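Local coordinates for protein beta-hexosaminidase Amuc_2018 (PDB 6JEB) that hydrolyses terminal non-reducing N-acetylhexosamine residues from N-glycans and chitobiose as a zinc-containing family 20 beta-N-acetylhexosaminidase, at residues Lys145-Asp157 / Pro210-Lys222. Residues are numbered along the deposited sequence; the frame is centred on the assembly and turned at random.
Sequences KSVASRREESFGD and PDMNVRTTAGNSK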
loop_
_atom_site.group_PDB
_atom_site.type_symbol
_atom_site.label_atom_id
_atom_site.label_comp_id
_atom_site.label_asym_id
_atom_site.label_seq_id
_atom_site.Cartn_x
_atom_site.Cartn_y
_atom_site.Cartn_z
ATOM N N LYS A 145 20.967 -11.915 -3.292
ATOM C CA LYS A 145 21.798 -10.715 -3.264
ATOM C C LYS A 145 22.685 -10.623 -4.501
ATOM O O LYS A 145 22.701 -9.597 -5.188
ATOM C CB LYS A 145 22.652 -10.686 -1.991
ATOM C CG LYS A 145 23.699 -9.571 -1.960
ATOM C CD LYS A 145 23.084 -8.177 -1.940
ATOM C CE LYS A 145 24.170 -7.097 -1.962
ATOM N NZ LYS A 145 23.603 -5.699 -1.848
ATOM N N SER A 146 23.421 -11.690 -4.817
ATOM C CA SER A 146 24.450 -11.558 -5.848
ATOM C C SER A 146 23.861 -11.425 -7.246
ATOM O O SER A 146 24.497 -10.822 -8.126
ATOM C CB SER A 146 25.427 -12.728 -5.790
ATOM O OG SER A 146 24.768 -13.934 -6.118
ATOM N N VAL A 147 22.666 -11.981 -7.474
ATOM C CA VAL A 147 22.027 -11.953 -8.790
ATOM C C VAL A 147 20.716 -11.170 -8.776
ATOM O O VAL A 147 20.567 -10.179 -9.496
ATOM C CB VAL A 147 21.799 -13.377 -9.329
ATOM C CG1 VAL A 147 21.110 -13.318 -10.683
ATOM C CG2 VAL A 147 23.126 -14.137 -9.430
ATOM N N ALA A 148 19.749 -11.607 -7.963
ATOM C CA ALA A 148 18.381 -11.107 -8.096
ATOM C C ALA A 148 18.223 -9.646 -7.688
ATOM O O ALA A 148 17.234 -9.017 -8.085
ATOM C CB ALA A 148 17.415 -11.999 -7.308
ATOM N N SER A 149 19.153 -9.093 -6.910
ATOM C CA SER A 149 19.033 -7.717 -6.440
ATOM C C SER A 149 19.655 -6.710 -7.399
ATOM O O SER A 149 19.687 -5.514 -7.080
ATOM C CB SER A 149 19.663 -7.561 -5.047
ATOM O OG SER A 149 21.085 -7.512 -5.121
ATOM N N ARG A 150 20.154 -7.161 -8.552
ATOM C CA ARG A 150 20.904 -6.326 -9.481
ATOM C C ARG A 150 20.338 -6.475 -10.880
ATOM O O ARG A 150 19.960 -7.575 -11.284
ATOM C CB ARG A 150 22.365 -6.788 -9.510
ATOM C CG ARG A 150 23.086 -6.498 -8.211
ATOM C CD ARG A 150 24.245 -7.453 -7.950
ATOM N NE ARG A 150 25.075 -6.951 -6.860
ATOM C CZ ARG A 150 26.103 -7.613 -6.346
ATOM N NH1 ARG A 150 26.409 -8.826 -6.809
ATOM N NH2 ARG A 150 26.819 -7.066 -5.370
ATOM N N ARG A 151 20.294 -5.373 -11.629
ATOM C CA ARG A 151 19.948 -5.448 -13.041
ATOM C C ARG A 151 20.871 -4.545 -13.852
ATOM O O ARG A 151 21.457 -3.591 -13.336
ATOM C CB ARG A 151 18.463 -5.143 -13.309
ATOM C CG ARG A 151 18.053 -3.703 -13.070
ATOM C CD ARG A 151 16.598 -3.472 -13.493
ATOM N NE ARG A 151 16.187 -2.082 -13.320
ATOM C CZ ARG A 151 15.499 -1.632 -12.275
ATOM N NH1 ARG A 151 15.137 -2.464 -11.296
ATOM N NH2 ARG A 151 15.165 -0.350 -12.207
ATOM N N GLU A 152 20.978 -4.857 -15.146
ATOM C CA GLU A 152 21.963 -4.208 -16.008
ATOM C C GLU A 152 21.597 -2.762 -16.330
ATOM O O GLU A 152 22.494 -1.930 -16.526
ATOM C CB GLU A 152 22.106 -5.017 -17.300
ATOM C CG GLU A 152 23.061 -4.417 -18.318
ATOM C CD GLU A 152 22.918 -5.058 -19.685
ATOM O OE1 GLU A 152 22.324 -6.153 -19.768
ATOM O OE2 GLU A 152 23.375 -4.455 -20.676
ATOM N N GLU A 153 20.307 -2.446 -16.409
ATOM C CA GLU A 153 19.848 -1.126 -16.839
ATOM C C GLU A 153 18.340 -1.073 -16.630
ATOM O O GLU A 153 17.731 -2.021 -16.120
ATOM C CB GLU A 153 20.194 -0.844 -18.309
ATOM C CG GLU A 153 19.589 -1.852 -19.291
ATOM C CD GLU A 153 19.861 -1.503 -20.752
ATOM O OE1 GLU A 153 20.397 -0.407 -21.031
ATOM O OE2 GLU A 153 19.528 -2.326 -21.629
ATOM N N SER A 154 17.738 0.043 -17.046
ATOM C CA SER A 154 16.284 0.194 -17.064
ATOM C C SER A 154 15.893 0.842 -18.385
ATOM O O SER A 154 16.333 1.956 -18.686
ATOM C CB SER A 154 15.810 1.059 -15.894
ATOM O OG SER A 154 16.384 0.631 -14.663
ATOM N N PHE A 155 15.077 0.152 -19.175
ATOM C CA PHE A 155 14.539 0.719 -20.418
ATOM C C PHE A 155 15.641 1.256 -21.329
ATOM O O PHE A 155 15.533 2.346 -21.896
ATOM C CB PHE A 155 13.481 1.791 -20.139
ATOM C CG PHE A 155 12.505 1.402 -19.076
ATOM C CD1 PHE A 155 11.484 0.501 -19.344
ATOM C CD2 PHE A 155 12.617 1.924 -17.798
ATOM C CE1 PHE A 155 10.586 0.130 -18.352
ATOM C CE2 PHE A 155 11.725 1.570 -16.813
ATOM C CZ PHE A 155 10.712 0.668 -17.082
ATOM N N GLY A 156 16.720 0.488 -21.462
ATOM C CA GLY A 156 17.785 0.858 -22.376
ATOM C C GLY A 156 18.663 2.003 -21.927
ATOM O O GLY A 156 19.463 2.495 -22.732
ATOM N N ASP A 157 18.561 2.439 -20.668
ATOM C CA ASP A 157 19.305 3.617 -20.229
ATOM C C ASP A 157 20.769 3.341 -19.927
ATOM O O ASP A 157 21.507 4.290 -19.638
ATOM C CB ASP A 157 18.624 4.311 -19.038
ATOM C CG ASP A 157 18.639 3.480 -17.752
ATOM O OD1 ASP A 157 19.269 2.394 -17.699
ATOM O OD2 ASP A 157 17.996 3.931 -16.776
ATOM N N PRO A 210 19.132 -20.912 -17.562
ATOM C CA PRO A 210 20.302 -20.364 -16.851
ATOM C C PRO A 210 20.770 -19.018 -17.376
ATOM O O PRO A 210 21.394 -18.261 -16.619
ATOM C CB PRO A 210 21.371 -21.449 -17.043
ATOM C CG PRO A 210 20.597 -22.700 -17.276
ATOM C CD PRO A 210 19.356 -22.292 -18.026
ATOM N N ASP A 211 20.487 -18.690 -18.636
ATOM C CA ASP A 211 20.911 -17.417 -19.208
ATOM C C ASP A 211 19.986 -16.263 -18.850
ATOM O O ASP A 211 20.279 -15.122 -19.227
ATOM C CB ASP A 211 21.019 -17.528 -20.732
ATOM C CG ASP A 211 22.120 -18.470 -21.171
ATOM O OD1 ASP A 211 23.162 -18.544 -20.480
ATOM O OD2 ASP A 211 21.943 -19.136 -22.213
ATOM N N MET A 212 18.894 -16.527 -18.134
ATOM C CA MET A 212 17.941 -15.478 -17.792
ATOM C C MET A 212 18.615 -14.398 -16.962
ATOM O O MET A 212 19.366 -14.698 -16.030
ATOM C CB MET A 212 16.817 -16.082 -16.952
ATOM C CG MET A 212 15.769 -15.080 -16.522
ATOM S SD MET A 212 14.651 -14.700 -17.876
ATOM C CE MET A 212 13.792 -16.267 -18.037
ATOM N N ASN A 213 18.337 -13.144 -17.294
ATOM C CA ASN A 213 18.804 -12.005 -16.521
ATOM C C ASN A 213 17.625 -11.351 -15.820
ATOM O O ASN A 213 16.467 -11.544 -16.196
ATOM C CB ASN A 213 19.496 -10.977 -17.422
ATOM C CG ASN A 213 20.721 -11.537 -18.091
ATOM O OD1 ASN A 213 21.521 -12.226 -17.462
ATOM N ND2 ASN A 213 20.868 -11.263 -19.379
ATOM N N VAL A 214 17.934 -10.573 -14.785
ATOM C CA VAL A 214 16.902 -9.767 -14.148
ATOM C C VAL A 214 16.322 -8.814 -15.190
ATOM O O VAL A 214 17.044 -8.260 -16.030
ATOM C CB VAL A 214 17.491 -9.030 -12.934
ATOM C CG1 VAL A 214 16.442 -8.116 -12.285
ATOM C CG2 VAL A 214 18.041 -10.031 -11.915
ATOM N N ARG A 215 15.004 -8.642 -15.164
ATOM C CA ARG A 215 14.331 -7.907 -16.226
ATOM C C ARG A 215 14.681 -6.425 -16.160
ATOM O O ARG A 215 14.779 -5.840 -15.075
ATOM C CB ARG A 215 12.818 -8.092 -16.114
ATOM C CG ARG A 215 12.083 -7.878 -17.430
ATOM C CD ARG A 215 10.590 -8.085 -17.254
ATOM N NE ARG A 215 9.839 -7.847 -18.482
ATOM C CZ ARG A 215 9.494 -8.794 -19.351
ATOM N NH1 ARG A 215 9.856 -10.059 -19.147
ATOM N NH2 ARG A 215 8.790 -8.474 -20.436
ATOM N N THR A 216 14.868 -5.813 -17.335
ATOM C CA THR A 216 15.204 -4.399 -17.425
ATOM C C THR A 216 14.109 -3.585 -18.085
ATOM O O THR A 216 14.277 -2.375 -18.275
ATOM C CB THR A 216 16.518 -4.198 -18.191
ATOM O OG1 THR A 216 16.337 -4.610 -19.553
ATOM C CG2 THR A 216 17.645 -4.996 -17.547
ATOM N N THR A 217 12.996 -4.219 -18.443
ATOM C CA THR A 217 11.878 -3.570 -19.102
ATOM C C THR A 217 10.606 -3.946 -18.359
ATOM O O THR A 217 10.613 -4.790 -17.460
ATOM C CB THR A 217 11.780 -4.024 -20.562
ATOM O OG1 THR A 217 11.659 -5.456 -20.608
ATOM C CG2 THR A 217 13.020 -3.595 -21.335
ATOM N N ALA A 218 9.508 -3.296 -18.729
ATOM C CA ALA A 218 8.203 -3.664 -18.204
ATOM C C ALA A 218 7.651 -4.832 -19.015
ATOM O O ALA A 218 8.410 -5.581 -19.637
ATOM C CB ALA A 218 7.258 -2.460 -18.234
ATOM N N GLY A 219 6.344 -5.020 -19.010
ATOM C CA GLY A 219 5.762 -6.153 -19.690
ATOM C C GLY A 219 5.660 -7.370 -18.793
ATOM O O GLY A 219 6.195 -7.426 -17.681
ATOM N N ASN A 220 4.972 -8.379 -19.310
ATOM C CA ASN A 220 4.568 -9.538 -18.530
ATOM C C ASN A 220 5.554 -10.681 -18.728
ATOM O O ASN A 220 5.984 -10.962 -19.853
ATOM C CB ASN A 220 3.157 -9.975 -18.953
ATOM C CG ASN A 220 2.673 -11.231 -18.228
ATOM O OD1 ASN A 220 2.604 -12.314 -18.819
ATOM N ND2 ASN A 220 2.321 -11.089 -16.954
ATOM N N SER A 221 5.916 -11.328 -17.626
ATOM C CA SER A 221 6.712 -12.545 -17.649
ATOM C C SER A 221 5.801 -13.751 -17.450
ATOM O O SER A 221 4.890 -13.718 -16.617
ATOM C CB SER A 221 7.746 -12.511 -16.525
ATOM O OG SER A 221 8.365 -13.780 -16.382
ATOM N N LYS A 222 6.042 -14.807 -18.227
ATOM C CA LYS A 222 5.296 -16.054 -18.095
ATOM C C LYS A 222 5.948 -17.037 -17.133
ATOM O O LYS A 222 5.429 -18.147 -16.959
ATOM C CB LYS A 222 5.134 -16.731 -19.464
ATOM C CG LYS A 222 4.402 -15.897 -20.503
ATOM C CD LYS A 222 4.364 -16.613 -21.850
ATOM C CE LYS A 222 3.589 -15.809 -22.883
ATOM N NZ LYS A 222 3.563 -16.479 -24.219
HETATM O O HOH W 1 19.730 -7.405 -16.014
HETATM O O HOH W 2 16.591 -2.405 -21.243
#
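The Phe155 ring takes Thr216 O over one face, toward the rim, and its CE1 comes 3.6 Å from Ala218 N. The Arg151 guanidinium has Ser154 OG and Glu153 O at its edge, in plane, while Arg215 O lies obliquely to it, 3.4 Å from Arg151 CD. Two excursions of the family 20 catalytic TIM barrel meet here: one after strand 123-127, carrying the end of helix 143-148, strand 150-151 and a type I' turn from Ser154 to Asp157, the other after strand 183-187, in the loop between helices 195-200 and 230-246. One direct hydrogen bond joins them, Phe155 N to Thr216 O, 2.8 Å and nearly straight (173°). With CG anti to its carbonyl carbon (chi1 -44°), Phe155 swings its ring back toward Thr217 and Ala218, and its side chain also lies near the substrate-binding Glu402.

Arg151 NE and NH2 both grip Ser154 OG side-on, the oxygen only 1° out of the guanidinium plane, and NH1 bonds to the backbone oxygens of Arg101 and Gln132. Cut back to an alanine, position 151 would lose all these donors, which would probably leave Ser154 OG without its double grip and the two backbone oxygens without NH1, and open a gap beside Arg215 O, which has no polar partner in the model.

Val214 CG2 packs 3.2 Å from Arg150 O, and CG1 lies against Arg151 CB; Ala199 of helix 195-200 also touches this valine. Thr216 sets CB 3.2 Å from Glu153 O. Water extends the junction at two points: one molecule accepts from Glu152 N and donates to Val214 O, and a second accepts from Gly156 N and lies 2.8 Å from Thr216 OG1.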